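Local coordinates for DUF4627 domain-containing protein (Bacteroides thetaiotaomicron, PDB 3SEE) that is of unknown function but, with its galactose-binding-domain-like beta-sandwich fold, probably binds sugars, at residues S110-Q115 with Y200-G205; A147-K152 with V162-D167; N23-P28 with E35-N40; D66-E71 with G209-I214. All coordinates share one frame; numbering follows the deposited sequence. Where two conformers were deposited one is given.

Contact 1 of 4, residues S110-Q115 with Y200-G205; sequences SVYIKQ and YVAILG
The phenol oxygen of Y200 lies beside the chain of K114, with Y200 OH 3.5 Å from K114 CD, and two waters meet it in the plane of its ring. One, 2.7 Å from Y200 OH, donates a hydrogen bond to Y112 OH, which is also bonded to the carbonyl of W76. The other, 2.8 Å from Y200 OH, accepts from K114 NZ, whose charge is paired with E118. In both tyrosines CG occupies the crowded position between the backbone N and the carbonyl carbon (chi1 62° in Y112, 55° in Y200), and both rings lean toward the partner strand. Y112 and Y200 pass each other at a slant, Y112 CE1 4.1 Å from Y200 CE2. A202 CB sits over one face of the Y112 ring in a CH-pi contact, 3.6 Å from the centroid and displaced toward CE1 and CZ. The L204 side chain crosses that of Y112 at about a right angle, in the conformer described, with L204 CD1 3.7 Å from Y112 CE2, while K114 CB covers one face of the Y200 ring.

The backbones beneath are antiparallel neighbours inside one sheet of the galactose-binding-domain-like sandwich. Pairs S110-L204, Y112-A202 and K114-Y200 each exchange two hydrogen bonds; the shortest, S110 N to L204 O, measures 2.8 Å. Between them V111-I203 and I113-V201 are non-hydrogen-bonded pairs. Their side chains occupy the other face, where V111 meets L96 and F98 of strand 93-102, V201 meets L96, I203 meets F98, and I113 CG1 lies 4.2 Å from V201 CG2.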
loop_
_atom_site.group_PDB
_atom_site.type_symbol
_atom_site.label_atom_id
_atom_site.label_comp_id
_atom_site.label_asym_id
_atom_site.label_seq_id
_atom_site.Cartn_x
_atom_site.Cartn_y
_atom_site.Cartn_z
ATOM N N SER A 110 -4.103 -2.870 4.707
ATOM C CA SER A 110 -2.967 -3.463 4.045
ATOM C C SER A 110 -2.088 -2.434 3.377
ATOM O O SER A 110 -2.525 -1.330 3.064
ATOM C CB SER A 110 -3.455 -4.463 3.009
ATOM O OG SER A 110 -4.398 -5.379 3.579
ATOM N N VAL A 111 -0.861 -2.847 3.114
ATOM C CA VAL A 111 0.195 -2.008 2.557
ATOM C C VAL A 111 1.047 -2.820 1.587
ATOM O O VAL A 111 1.342 -3.986 1.875
ATOM C CB VAL A 111 1.177 -1.617 3.690
ATOM C CG1 VAL A 111 2.383 -0.845 3.143
ATOM C CG2 VAL A 111 0.446 -0.846 4.761
ATOM N N TYR A 112 1.553 -2.206 0.526
ATOM C CA TYR A 112 2.725 -2.691 -0.188
ATOM C C TYR A 112 3.444 -1.469 -0.771
ATOM O O TYR A 112 2.880 -0.370 -0.827
ATOM C CB TYR A 112 2.392 -3.755 -1.251
ATOM C CG TYR A 112 1.487 -3.329 -2.386
ATOM C CD1 TYR A 112 1.971 -2.575 -3.445
ATOM C CD2 TYR A 112 0.143 -3.656 -2.384
ATOM C CE1 TYR A 112 1.152 -2.185 -4.484
ATOM C CE2 TYR A 112 -0.692 -3.259 -3.420
ATOM C CZ TYR A 112 -0.176 -2.528 -4.475
ATOM O OH TYR A 112 -0.974 -2.113 -5.524
ATOM N N ILE A 113 4.686 -1.676 -1.220
ATOM C CA ILE A 113 5.488 -0.601 -1.802
ATOM C C ILE A 113 6.128 -1.181 -3.059
ATOM O O ILE A 113 6.932 -2.114 -2.992
ATOM C CB ILE A 113 6.553 -0.062 -0.821
ATOM C CG1 ILE A 113 5.950 0.262 0.557
ATOM C CG2 ILE A 113 7.219 1.196 -1.432
ATOM C CD1 ILE A 113 6.970 0.805 1.589
ATOM N N LYS A 114 5.730 -0.648 -4.214
ATOM C CA LYS A 114 5.992 -1.255 -5.516
ATOM C C LYS A 114 6.727 -0.297 -6.445
ATOM O O LYS A 114 6.524 0.908 -6.429
ATOM C CB LYS A 114 4.671 -1.714 -6.174
ATOM C CG LYS A 114 4.855 -2.594 -7.394
ATOM C CD LYS A 114 3.521 -3.103 -7.910
ATOM C CE LYS A 114 3.661 -4.083 -9.058
ATOM N NZ LYS A 114 4.221 -3.446 -10.289
ATOM N N GLN A 115 7.533 -0.876 -7.322
ATOM C CA GLN A 115 8.163 -0.153 -8.413
ATOM C C GLN A 115 7.119 0.460 -9.354
ATOM O O GLN A 115 6.185 -0.211 -9.777
ATOM C CB GLN A 115 9.055 -1.116 -9.169
ATOM C CG GLN A 115 9.810 -0.485 -10.342
ATOM C CD GLN A 115 10.924 -1.371 -10.870
ATOM O OE1 GLN A 115 11.463 -2.189 -10.119
ATOM N NE2 GLN A 115 11.313 -1.183 -12.136
ATOM N N TYR A 200 5.928 3.516 -5.364
ATOM C CA TYR A 200 4.794 4.087 -4.676
ATOM C C TYR A 200 4.380 3.228 -3.512
ATOM O O TYR A 200 4.458 1.985 -3.574
ATOM C CB TYR A 200 3.604 4.327 -5.620
ATOM C CG TYR A 200 3.122 3.136 -6.393
ATOM C CD1 TYR A 200 3.735 2.785 -7.584
ATOM C CD2 TYR A 200 2.056 2.373 -5.953
ATOM C CE1 TYR A 200 3.266 1.697 -8.309
ATOM C CE2 TYR A 200 1.601 1.297 -6.679
ATOM C CZ TYR A 200 2.238 0.934 -7.857
ATOM O OH TYR A 200 1.821 -0.110 -8.641
ATOM N N VAL A 201 3.948 3.907 -2.462
ATOM C CA VAL A 201 3.228 3.265 -1.367
ATOM C C VAL A 201 1.762 3.088 -1.758
ATOM O O VAL A 201 1.148 4.018 -2.273
ATOM C CB VAL A 201 3.336 4.129 -0.102
ATOM C CG1 VAL A 201 2.458 3.572 1.030
ATOM C CG2 VAL A 201 4.792 4.281 0.336
ATOM N N ALA A 202 1.213 1.906 -1.507
ATOM C CA ALA A 202 -0.202 1.585 -1.687
ATOM C C ALA A 202 -0.773 1.185 -0.333
ATOM O O ALA A 202 -0.219 0.325 0.355
ATOM C CB ALA A 202 -0.350 0.415 -2.674
ATOM N N ILE A 203 -1.878 1.813 0.051
ATOM C CA ILE A 203 -2.621 1.478 1.253
ATOM C C ILE A 203 -3.996 1.007 0.774
ATOM O O ILE A 203 -4.656 1.686 -0.051
ATOM C CB ILE A 203 -2.743 2.674 2.226
ATOM C CG1 ILE A 203 -1.338 3.101 2.683
ATOM C CG2 ILE A 203 -3.677 2.320 3.397
ATOM C CD1 ILE A 203 -1.296 4.404 3.508
ATOM N N LEU A 204 -4.431 -0.168 1.236
ATOM C CA LEU A 204 -5.604 -0.865 0.722
ATOM C C LEU A 204 -6.453 -1.392 1.825
ATOM O O LEU A 204 -5.953 -1.712 2.907
ATOM C CB LEU A 204 -5.209 -2.137 -0.025
ATOM C CG LEU A 204 -4.122 -1.969 -1.056
ATOM C CD1 LEU A 204 -2.744 -2.299 -0.504
ATOM C CD2 LEU A 204 -4.428 -2.828 -2.282
ATOM N N GLY A 205 -7.733 -1.557 1.540
ATOM C CA GLY A 205 -8.656 -2.314 2.397
ATOM C C GLY A 205 -9.544 -3.117 1.474
ATOM O O GLY A 205 -10.476 -2.579 0.889
HETATM O O HOH W 1 -0.189 -1.802 -8.160
HETATM O O HOH W 2 3.638 -0.789 -10.688
#

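Contact 2 of 4, residues A147-K152 with V162-D167; sequences AQYNFK and VVVYYD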
loop_
_atom_site.group_PDB
_atom_site.type_symbol
_atom_site.label_atom_id
_atom_site.label_comp_id
_atom_site.label_asym_id
_atom_site.label_seq_id
_atom_site.Cartn_x
_atom_site.Cartn_y
_atom_site.Cartn_z
ATOM N N ALA A 147 5.502 -9.222 0.167
ATOM C CA ALA A 147 5.362 -7.826 -0.239
ATOM C C ALA A 147 4.274 -7.085 0.517
ATOM O O ALA A 147 4.476 -5.984 1.011
ATOM C CB ALA A 147 5.075 -7.741 -1.761
ATOM N N GLN A 148 3.105 -7.712 0.579
ATOM C CA GLN A 148 1.955 -7.077 1.196
ATOM C C GLN A 148 1.873 -7.451 2.673
ATOM O O GLN A 148 2.043 -8.612 3.051
ATOM C CB GLN A 148 0.670 -7.525 0.512
ATOM C CG GLN A 148 -0.590 -6.862 1.060
ATOM C CD GLN A 148 -1.797 -6.999 0.168
ATOM O OE1 GLN A 148 -1.687 -6.881 -1.062
ATOM N NE2 GLN A 148 -2.963 -7.237 0.761
ATOM N N TYR A 149 1.661 -6.415 3.480
ATOM C CA TYR A 149 1.413 -6.525 4.905
ATOM C C TYR A 149 -0.066 -6.290 5.153
ATOM O O TYR A 149 -0.632 -5.347 4.614
ATOM C CB TYR A 149 2.215 -5.440 5.645
ATOM C CG TYR A 149 1.895 -5.295 7.097
ATOM C CD1 TYR A 149 2.343 -6.239 8.026
ATOM C CD2 TYR A 149 1.128 -4.244 7.574
ATOM C CE1 TYR A 149 2.053 -6.130 9.376
ATOM C CE2 TYR A 149 0.832 -4.118 8.928
ATOM C CZ TYR A 149 1.289 -5.058 9.816
ATOM O OH TYR A 149 0.980 -4.917 11.156
ATOM N N ASN A 150 -0.663 -7.137 5.970
ATOM C CA ASN A 150 -2.065 -7.014 6.373
ATOM C C ASN A 150 -2.153 -6.917 7.874
ATOM O O ASN A 150 -1.441 -7.643 8.565
ATOM C CB ASN A 150 -2.866 -8.246 5.916
ATOM C CG ASN A 150 -2.719 -8.511 4.443
ATOM O OD1 ASN A 150 -3.036 -7.661 3.613
ATOM N ND2 ASN A 150 -2.252 -9.693 4.089
ATOM N N PHE A 151 -3.042 -6.069 8.374
ATOM C CA PHE A 151 -3.260 -5.936 9.809
ATOM C C PHE A 151 -4.747 -5.874 10.097
ATOM O O PHE A 151 -5.445 -5.023 9.557
ATOM C CB PHE A 151 -2.576 -4.667 10.315
ATOM C CG PHE A 151 -2.648 -4.504 11.813
ATOM C CD1 PHE A 151 -2.054 -5.425 12.666
ATOM C CD2 PHE A 151 -3.356 -3.464 12.367
ATOM C CE1 PHE A 151 -2.146 -5.291 14.031
ATOM C CE2 PHE A 151 -3.410 -3.310 13.755
ATOM C CZ PHE A 151 -2.820 -4.235 14.574
ATOM N N LYS A 152 -5.206 -6.759 10.966
ATOM C CA LYS A 152 -6.612 -6.727 11.370
ATOM C C LYS A 152 -6.845 -5.641 12.394
ATOM O O LYS A 152 -6.189 -5.569 13.437
ATOM C CB LYS A 152 -7.073 -8.048 11.976
ATOM C CG LYS A 152 -7.140 -9.180 11.005
ATOM C CD LYS A 152 -7.569 -10.478 11.732
ATOM C CE LYS A 152 -6.838 -10.715 13.100
ATOM N NZ LYS A 152 -7.107 -12.001 13.896
ATOM N N VAL A 162 -1.282 1.491 12.821
ATOM C CA VAL A 162 -0.819 0.447 11.930
ATOM C C VAL A 162 0.668 0.728 11.708
ATOM O O VAL A 162 1.032 1.856 11.378
ATOM C CB VAL A 162 -1.584 0.448 10.614
ATOM C CG1 VAL A 162 -1.137 -0.751 9.730
ATOM C CG2 VAL A 162 -3.091 0.393 10.854
ATOM N N VAL A 163 1.519 -0.292 11.888
ATOM C CA VAL A 163 2.979 -0.137 11.808
ATOM C C VAL A 163 3.565 -1.315 11.077
ATOM O O VAL A 163 3.275 -2.457 11.446
ATOM C CB VAL A 163 3.657 -0.182 13.180
ATOM C CG1 VAL A 163 5.175 -0.075 13.010
ATOM C CG2 VAL A 163 3.098 0.955 14.077
ATOM N N VAL A 164 4.420 -1.067 10.080
ATOM C CA VAL A 164 5.122 -2.139 9.413
ATOM C C VAL A 164 6.489 -1.642 8.968
ATOM O O VAL A 164 6.611 -0.561 8.384
ATOM C CB VAL A 164 4.311 -2.738 8.249
ATOM C CG1 VAL A 164 3.877 -1.683 7.236
ATOM C CG2 VAL A 164 5.126 -3.871 7.564
ATOM N N TYR A 165 7.508 -2.477 9.203
ATOM C CA TYR A 165 8.847 -2.220 8.683
ATOM C C TYR A 165 9.083 -2.918 7.367
ATOM O O TYR A 165 8.704 -4.087 7.186
ATOM C CB TYR A 165 9.926 -2.679 9.692
ATOM C CG TYR A 165 10.215 -1.699 10.802
ATOM C CD1 TYR A 165 9.275 -1.418 11.757
ATOM C CD2 TYR A 165 11.428 -1.027 10.861
ATOM C CE1 TYR A 165 9.536 -0.491 12.771
ATOM C CE2 TYR A 165 11.699 -0.118 11.884
ATOM C CZ TYR A 165 10.737 0.133 12.805
ATOM O OH TYR A 165 10.999 1.048 13.811
ATOM N N TYR A 166 9.723 -2.186 6.476
ATOM C CA TYR A 166 10.173 -2.704 5.193
ATOM C C TYR A 166 11.693 -2.632 5.106
ATOM O O TYR A 166 12.319 -1.747 5.707
ATOM C CB TYR A 166 9.531 -1.894 4.012
ATOM C CG TYR A 166 8.126 -2.394 3.696
ATOM C CD1 TYR A 166 7.024 -1.875 4.333
ATOM C CD2 TYR A 166 7.940 -3.436 2.809
ATOM C CE1 TYR A 166 5.757 -2.410 4.063
ATOM C CE2 TYR A 166 6.707 -3.976 2.568
ATOM C CZ TYR A 166 5.603 -3.452 3.188
ATOM O OH TYR A 166 4.327 -3.960 2.998
ATOM N N ASP A 167 12.267 -3.544 4.325
ATOM C CA ASP A 167 13.702 -3.518 4.024
ATOM C C ASP A 167 13.855 -3.085 2.569
ATOM O O ASP A 167 13.634 -3.867 1.653
ATOM C CB ASP A 167 14.321 -4.889 4.254
ATOM C CG ASP A 167 15.835 -4.873 4.176
ATOM O OD1 ASP A 167 16.403 -3.861 3.723
ATOM O OD2 ASP A 167 16.447 -5.893 4.596
HETATM O O HOH W 3 0.249 -2.851 12.746
#
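At A147 the carbonyl accepts a hydrogen bond from Y166 OH, with 2.8 Å between A147 O and Y166 OH. The acceptor lies at the edge of the Y166 ring, near its plane, and the hydroxyl is tilted slightly from the plane of the carbonyl. The Y166 ring also packs on V111 and I113 of strand 108-115, and on R133. The side chain of Q148 turns away and ties down its own segment: Q148 NE2 donates to N150 OD1 over 2.9 Å, on a lone pair in the carbonyl plane and almost straight at 175°. N150 OD1 is bonded to S110 OG as well.

Y149 carries most of the contact. Its CG stands anti to the backbone N (chi1 171°), and the Y149 and V164 side chains run antiparallel past one another. V164 CB lies over one face of the Y149 ring, 3.7 Å from the centroid in a CH-pi contact, with V164 CG2 close to Y149 CG. No backbone bond joins strand 149-152 to strand 160-167: the axes of the short segments 149-152 and 162-167 come no closer than 8.5 Å, and the strands belong to the two different sheets of the beta sandwich, the first as an outermost strand. V162 CG1 lies at the edge of the Y149 ring, in its plane, 4.0 Å from Y149 CE2. Beyond it, a water 2.7 Å from Y149 OH accepts from V163 N, linking the sheets. The same water sits over the centre of one face of the F151 ring, whose CD2 is 4.2 Å from V162 CG2.

Contact 3 of 4, residues N23-P28 with E35-N40; sequences NKVTNP and EWFIMN
K24 and I38 pair in parallel where the weakly bonded strand 24-25 borders strand 36-40, at one margin of a mixed sheet in the galactose-binding-domain-like sandwich. Two backbone hydrogen bonds set the register: I38 N donates to N23 O at 2.8 Å, and V25 N to I38 O at 3.1 Å.

Apolar contacts gather round F37 on the other side from I38. V25 CG2 lies 3.6 Å from F37 CD1, and P28 CB approaches the far end of the ring, 4.0 Å from F37 CZ; both side chains meet the ring at a slant. The ring also packs on F80 of strand 79-85 and on A31. An alanine at F37 would probably open a gap here, V25 CG2 and the proline ring of P28 losing the aromatic carbons they rest on.

Polar side chains serve the outer margins. A water accepts from N23 ND2 and donates to E35 OE1 and W36 O. At the other end the K24 chain bends at its last torsion (chi4 -89°), and NZ donates to N40 O over 3.0 Å from above the carbonyl plane. A second water accepts from K24 NZ and N40 N and gives a 2.7 Å bond to V25 O.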
loop_
_atom_site.group_PDB
_atom_site.type_symbol
_atom_site.label_atom_id
_atom_site.label_comp_id
_atom_site.label_asym_id
_atom_site.label_seq_id
_atom_site.Cartn_x
_atom_site.Cartn_y
_atom_site.Cartn_z
ATOM N N ASN A 23 -7.415 13.687 -6.858
ATOM C CA ASN A 23 -6.771 13.194 -8.082
ATOM C C ASN A 23 -6.799 11.689 -8.219
ATOM O O ASN A 23 -6.342 10.943 -7.384
ATOM C CB ASN A 23 -5.342 13.645 -8.224
ATOM C CG ASN A 23 -5.228 15.121 -8.513
ATOM O OD1 ASN A 23 -6.165 15.760 -9.019
ATOM N ND2 ASN A 23 -4.072 15.659 -8.226
ATOM N N LYS A 24 -7.395 11.271 -9.318
ATOM C CA LYS A 24 -7.490 9.893 -9.703
ATOM C C LYS A 24 -6.569 9.647 -10.874
ATOM O O LYS A 24 -6.503 10.468 -11.795
ATOM C CB LYS A 24 -8.928 9.634 -10.121
ATOM C CG LYS A 24 -9.234 8.270 -10.533
ATOM C CD LYS A 24 -10.735 8.023 -10.384
ATOM C CE LYS A 24 -10.918 6.567 -10.161
ATOM N NZ LYS A 24 -11.053 5.858 -11.376
ATOM N N VAL A 25 -5.883 8.513 -10.877
ATOM C CA VAL A 25 -5.123 8.084 -12.036
ATOM C C VAL A 25 -5.587 6.703 -12.423
ATOM O O VAL A 25 -6.091 5.979 -11.555
ATOM C CB VAL A 25 -3.587 8.091 -11.800
ATOM C CG1 VAL A 25 -3.085 9.518 -11.496
ATOM C CG2 VAL A 25 -3.179 7.133 -10.692
ATOM N N THR A 26 -5.351 6.319 -13.678
ATOM C CA THR A 26 -5.656 4.974 -14.132
ATOM C C THR A 26 -4.458 4.045 -14.045
ATOM O O THR A 26 -4.614 2.844 -14.152
ATOM C CB THR A 26 -6.208 4.992 -15.551
ATOM O OG1 THR A 26 -5.228 5.577 -16.388
ATOM C CG2 THR A 26 -7.536 5.763 -15.611
ATOM N N ASN A 27 -3.277 4.606 -13.844
ATOM C CA ASN A 27 -2.061 3.807 -13.611
ATOM C C ASN A 27 -1.113 4.676 -12.800
ATOM O O ASN A 27 -0.967 5.873 -13.104
ATOM C CB ASN A 27 -1.409 3.376 -14.936
ATOM C CG ASN A 27 -0.273 2.387 -14.756
ATOM O OD1 ASN A 27 0.775 2.724 -14.207
ATOM N ND2 ASN A 27 -0.463 1.157 -15.248
ATOM N N PRO A 28 -0.456 4.098 -11.781
ATOM C CA PRO A 28 0.509 4.862 -10.985
ATOM C C PRO A 28 1.600 5.554 -11.810
ATOM O O PRO A 28 2.145 6.552 -11.384
ATOM C CB PRO A 28 1.097 3.798 -10.046
ATOM C CG PRO A 28 -0.029 2.835 -9.861
ATOM C CD PRO A 28 -0.652 2.742 -11.214
ATOM N N GLU A 35 2.297 13.562 -3.962
ATOM C CA GLU A 35 0.884 13.864 -3.800
ATOM C C GLU A 35 0.232 12.517 -3.563
ATOM O O GLU A 35 0.817 11.499 -3.938
ATOM C CB GLU A 35 0.342 14.474 -5.086
ATOM C CG GLU A 35 0.987 15.798 -5.426
ATOM C CD GLU A 35 0.250 16.585 -6.467
ATOM O OE1 GLU A 35 -0.781 16.094 -7.005
ATOM O OE2 GLU A 35 0.729 17.711 -6.751
ATOM N N TRP A 36 -0.954 12.493 -2.952
ATOM C CA TRP A 36 -1.769 11.293 -2.964
ATOM C C TRP A 36 -2.516 11.153 -4.281
ATOM O O TRP A 36 -2.929 12.138 -4.886
ATOM C CB TRP A 36 -2.778 11.324 -1.820
ATOM C CG TRP A 36 -2.150 11.273 -0.484
ATOM C CD1 TRP A 36 -1.978 12.315 0.375
ATOM C CD2 TRP A 36 -1.623 10.114 0.182
ATOM N NE1 TRP A 36 -1.369 11.885 1.522
ATOM C CE2 TRP A 36 -1.130 10.541 1.429
ATOM C CE3 TRP A 36 -1.469 8.768 -0.177
ATOM C CZ2 TRP A 36 -0.548 9.658 2.331
ATOM C CZ3 TRP A 36 -0.899 7.909 0.727
ATOM C CH2 TRP A 36 -0.431 8.362 1.957
ATOM N N PHE A 37 -2.713 9.911 -4.696
ATOM C CA PHE A 37 -3.590 9.594 -5.797
ATOM C C PHE A 37 -4.566 8.506 -5.411
ATOM O O PHE A 37 -4.299 7.692 -4.520
ATOM C CB PHE A 37 -2.809 9.235 -7.077
ATOM C CG PHE A 37 -1.971 7.999 -6.980
ATOM C CD1 PHE A 37 -2.514 6.761 -7.215
ATOM C CD2 PHE A 37 -0.626 8.077 -6.701
ATOM C CE1 PHE A 37 -1.714 5.613 -7.171
ATOM C CE2 PHE A 37 0.167 6.944 -6.657
ATOM C CZ PHE A 37 -0.376 5.715 -6.909
ATOM N N ILE A 38 -5.692 8.501 -6.102
ATOM C CA ILE A 38 -6.709 7.481 -5.969
ATOM C C ILE A 38 -6.630 6.541 -7.147
ATOM O O ILE A 38 -6.724 6.975 -8.302
ATOM C CB ILE A 38 -8.106 8.098 -5.878
ATOM C CG1 ILE A 38 -8.200 8.995 -4.648
ATOM C CG2 ILE A 38 -9.167 6.998 -5.892
ATOM C CD1 ILE A 38 -9.387 9.972 -4.682
HETATM N N MSE A 39 -6.399 5.258 -6.881
HETATM C CA MSE A 39 -6.559 4.203 -7.881
HETATM C C MSE A 39 -7.873 3.493 -7.617
HETATM O O MSE A 39 -8.093 2.966 -6.527
HETATM C CB MSE A 39 -5.406 3.194 -7.838
HETATM C CG MSE A 39 -4.306 3.502 -8.832
HETATM SE SE MSE A 39 -4.726 3.071 -10.662
HETATM C CE MSE A 39 -4.399 1.212 -10.503
ATOM N N ASN A 40 -8.764 3.504 -8.606
ATOM C CA ASN A 40 -9.993 2.736 -8.548
ATOM C C ASN A 40 -10.323 2.292 -9.952
ATOM O O ASN A 40 -11.071 2.954 -10.691
ATOM C CB ASN A 40 -11.138 3.541 -7.927
ATOM C CG ASN A 40 -12.386 2.738 -7.752
ATOM O OD1 ASN A 40 -12.460 1.570 -8.159
ATOM N ND2 ASN A 40 -13.400 3.375 -7.163
HETATM O O HOH W 4 -2.214 13.439 -7.299
HETATM O O HOH W 5 -8.381 4.557 -11.271
#

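Contact 4 of 4, residues D66-E71 with G209-I214; sequences DNSGAE and GGVVEI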
loop_
_atom_site.group_PDB
_atom_site.type_symbol
_atom_site.label_atom_id
_atom_site.label_comp_id
_atom_site.label_asym_id
_atom_site.label_seq_id
_atom_site.Cartn_x
_atom_site.Cartn_y
_atom_site.Cartn_z
ATOM N N ASP A 66 -14.358 2.663 0.838
ATOM C CA ASP A 66 -15.703 2.145 1.126
ATOM C C ASP A 66 -16.062 1.047 0.147
ATOM O O ASP A 66 -16.376 1.335 -1.014
ATOM C CB ASP A 66 -16.715 3.297 1.080
ATOM C CG ASP A 66 -18.134 2.879 1.406
ATOM O OD1 ASP A 66 -18.443 1.682 1.430
ATOM O OD2 ASP A 66 -18.952 3.809 1.594
ATOM N N ASN A 67 -15.979 -0.208 0.598
ATOM C CA ASN A 67 -16.316 -1.375 -0.224
ATOM C C ASN A 67 -17.740 -1.878 -0.019
ATOM O O ASN A 67 -18.022 -3.034 -0.277
ATOM C CB ASN A 67 -15.334 -2.523 0.062
ATOM C CG ASN A 67 -13.919 -2.237 -0.350
ATOM O OD1 ASN A 67 -13.607 -1.242 -0.965
ATOM N ND2 ASN A 67 -13.037 -3.144 0.031
ATOM N N SER A 68 -18.636 -0.981 0.396
ATOM C CA SER A 68 -20.063 -1.358 0.513
ATOM C C SER A 68 -20.652 -1.941 -0.774
ATOM O O SER A 68 -21.491 -2.847 -0.732
ATOM C CB SER A 68 -20.900 -0.138 0.918
ATOM O OG SER A 68 -20.505 0.235 2.205
ATOM N N GLY A 69 -20.238 -1.441 -1.921
ATOM C CA GLY A 69 -20.759 -1.914 -3.204
ATOM C C GLY A 69 -20.180 -3.209 -3.711
ATOM O O GLY A 69 -20.611 -3.704 -4.760
ATOM N N ALA A 70 -19.199 -3.788 -3.002
ATOM C CA ALA A 70 -18.444 -4.893 -3.561
ATOM C C ALA A 70 -19.151 -6.266 -3.424
ATOM O O ALA A 70 -19.696 -6.588 -2.396
ATOM C CB ALA A 70 -17.035 -4.926 -2.958
ATOM N N GLU A 71 -19.121 -7.062 -4.482
ATOM C CA GLU A 71 -19.601 -8.451 -4.420
ATOM C C GLU A 71 -18.474 -9.423 -4.066
ATOM O O GLU A 71 -18.725 -10.561 -3.673
ATOM C CB GLU A 71 -20.245 -8.860 -5.761
ATOM C CG GLU A 71 -21.579 -8.150 -6.059
ATOM C CD GLU A 71 -22.088 -8.360 -7.493
ATOM O OE1 GLU A 71 -21.417 -9.065 -8.291
ATOM O OE2 GLU A 71 -23.170 -7.812 -7.801
ATOM N N GLY A 209 -17.450 -5.393 1.455
ATOM C CA GLY A 209 -18.355 -4.841 2.445
ATOM C C GLY A 209 -17.731 -4.006 3.527
ATOM O O GLY A 209 -18.466 -3.366 4.292
ATOM N N GLY A 210 -16.405 -3.977 3.592
ATOM C CA GLY A 210 -15.701 -3.250 4.644
ATOM C C GLY A 210 -15.586 -1.778 4.318
ATOM O O GLY A 210 -15.704 -1.371 3.151
ATOM N N VAL A 211 -15.369 -0.981 5.351
ATOM C CA VAL A 211 -15.139 0.432 5.208
ATOM C C VAL A 211 -13.979 0.775 6.127
ATOM O O VAL A 211 -14.064 0.569 7.352
ATOM C CB VAL A 211 -16.376 1.282 5.583
ATOM C CG1 VAL A 211 -16.044 2.779 5.439
ATOM C CG2 VAL A 211 -17.608 0.886 4.750
ATOM N N VAL A 212 -12.885 1.271 5.543
ATOM C CA VAL A 212 -11.668 1.628 6.287
ATOM C C VAL A 212 -11.331 3.089 6.020
ATOM O O VAL A 212 -11.346 3.525 4.864
ATOM C CB VAL A 212 -10.486 0.695 5.891
ATOM C CG1 VAL A 212 -9.205 1.074 6.604
ATOM C CG2 VAL A 212 -10.834 -0.782 6.158
ATOM N N GLU A 213 -11.014 3.818 7.071
ATOM C CA GLU A 213 -10.552 5.201 6.980
ATOM C C GLU A 213 -9.092 5.274 7.407
ATOM O O GLU A 213 -8.675 4.548 8.310
ATOM C CB GLU A 213 -11.426 6.073 7.854
ATOM C CG GLU A 213 -12.874 6.071 7.423
ATOM C CD GLU A 213 -13.780 6.624 8.488
ATOM O OE1 GLU A 213 -13.994 7.840 8.534
ATOM O OE2 GLU A 213 -14.277 5.823 9.315
ATOM N N ILE A 214 -8.339 6.127 6.717
ATOM C CA ILE A 214 -6.896 6.214 6.846
ATOM C C ILE A 214 -6.492 7.650 7.128
ATOM O O ILE A 214 -6.955 8.571 6.444
ATOM C CB ILE A 214 -6.241 5.764 5.514
ATOM C CG1 ILE A 214 -6.466 4.267 5.290
ATOM C CG2 ILE A 214 -4.740 6.101 5.472
ATOM C CD1 ILE A 214 -6.681 3.921 3.861
HETATM O O HOH W 6 -20.512 -1.756 4.169
#
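D66 and V211 form an antiparallel non-hydrogen-bonded pair, their CA atoms 4.5 Å apart, and beyond it N67 N donates to G210 O over 2.8 Å while G209 N returns a bent bond of 3.0 Å to N67 O. N67 O also accepts from A70 N, on the opposite face of its plane, which closes a type I turn from N67 to A70.

Among the side chains, that of D66 meets both V211 and S68. Its CG is anti to the backbone N (chi1 -178°), and it lies alongside V211, pointing the same way, with D66 OD1 3.5 Å from V211 CG2. The same oxygen takes two bonds from S68: S68 N at 2.9 Å and S68 OG at 2.6 Å from D66 OD1, the hydroxyl donating to the syn lone pair of D66 OD1. S68 OG also accepts from a water that donates to G209 O, bridging the segments. An alanine at D66 would probably leave S68 N and S68 OG without their shared acceptor, with the serine hydroxyl less firmly fixed. The N67 side chain leads elsewhere: its OD1 is bonded to the hydroxyl of T47, a residue of the sodium site, and its ND2 to the carbonyls of G205 and N207.

Acceptance by D66 OD1 from the backbone N two residues on is an Asx turn, which here leads strand 61-66 into the type I turn beside the start of strand 211-221.

Overall arrangement
The other three contacts all touch contact 1. Contact 2 continues its sheet, V111 N lying 2.9 Å from Y149 O, and reaches across to the second sheet; the centres of contacts 1 and 2 are about 9 Å apart. Contact 3 meets it on another side, where P28 CB comes 3.5 Å from Y200 CE1. With contact 4 the link is G205 O, 2.8 Å from N67 ND2. Contacts 2 and 3 lie on opposite sides of the chain's centre, their centres about 21 Å apart. Contacts 3 and 4 do not touch, yet both lie near the sodium site formed by T47 and T48, the N40 side chain about 4 Å and that of D66 about 7 Å from the ion.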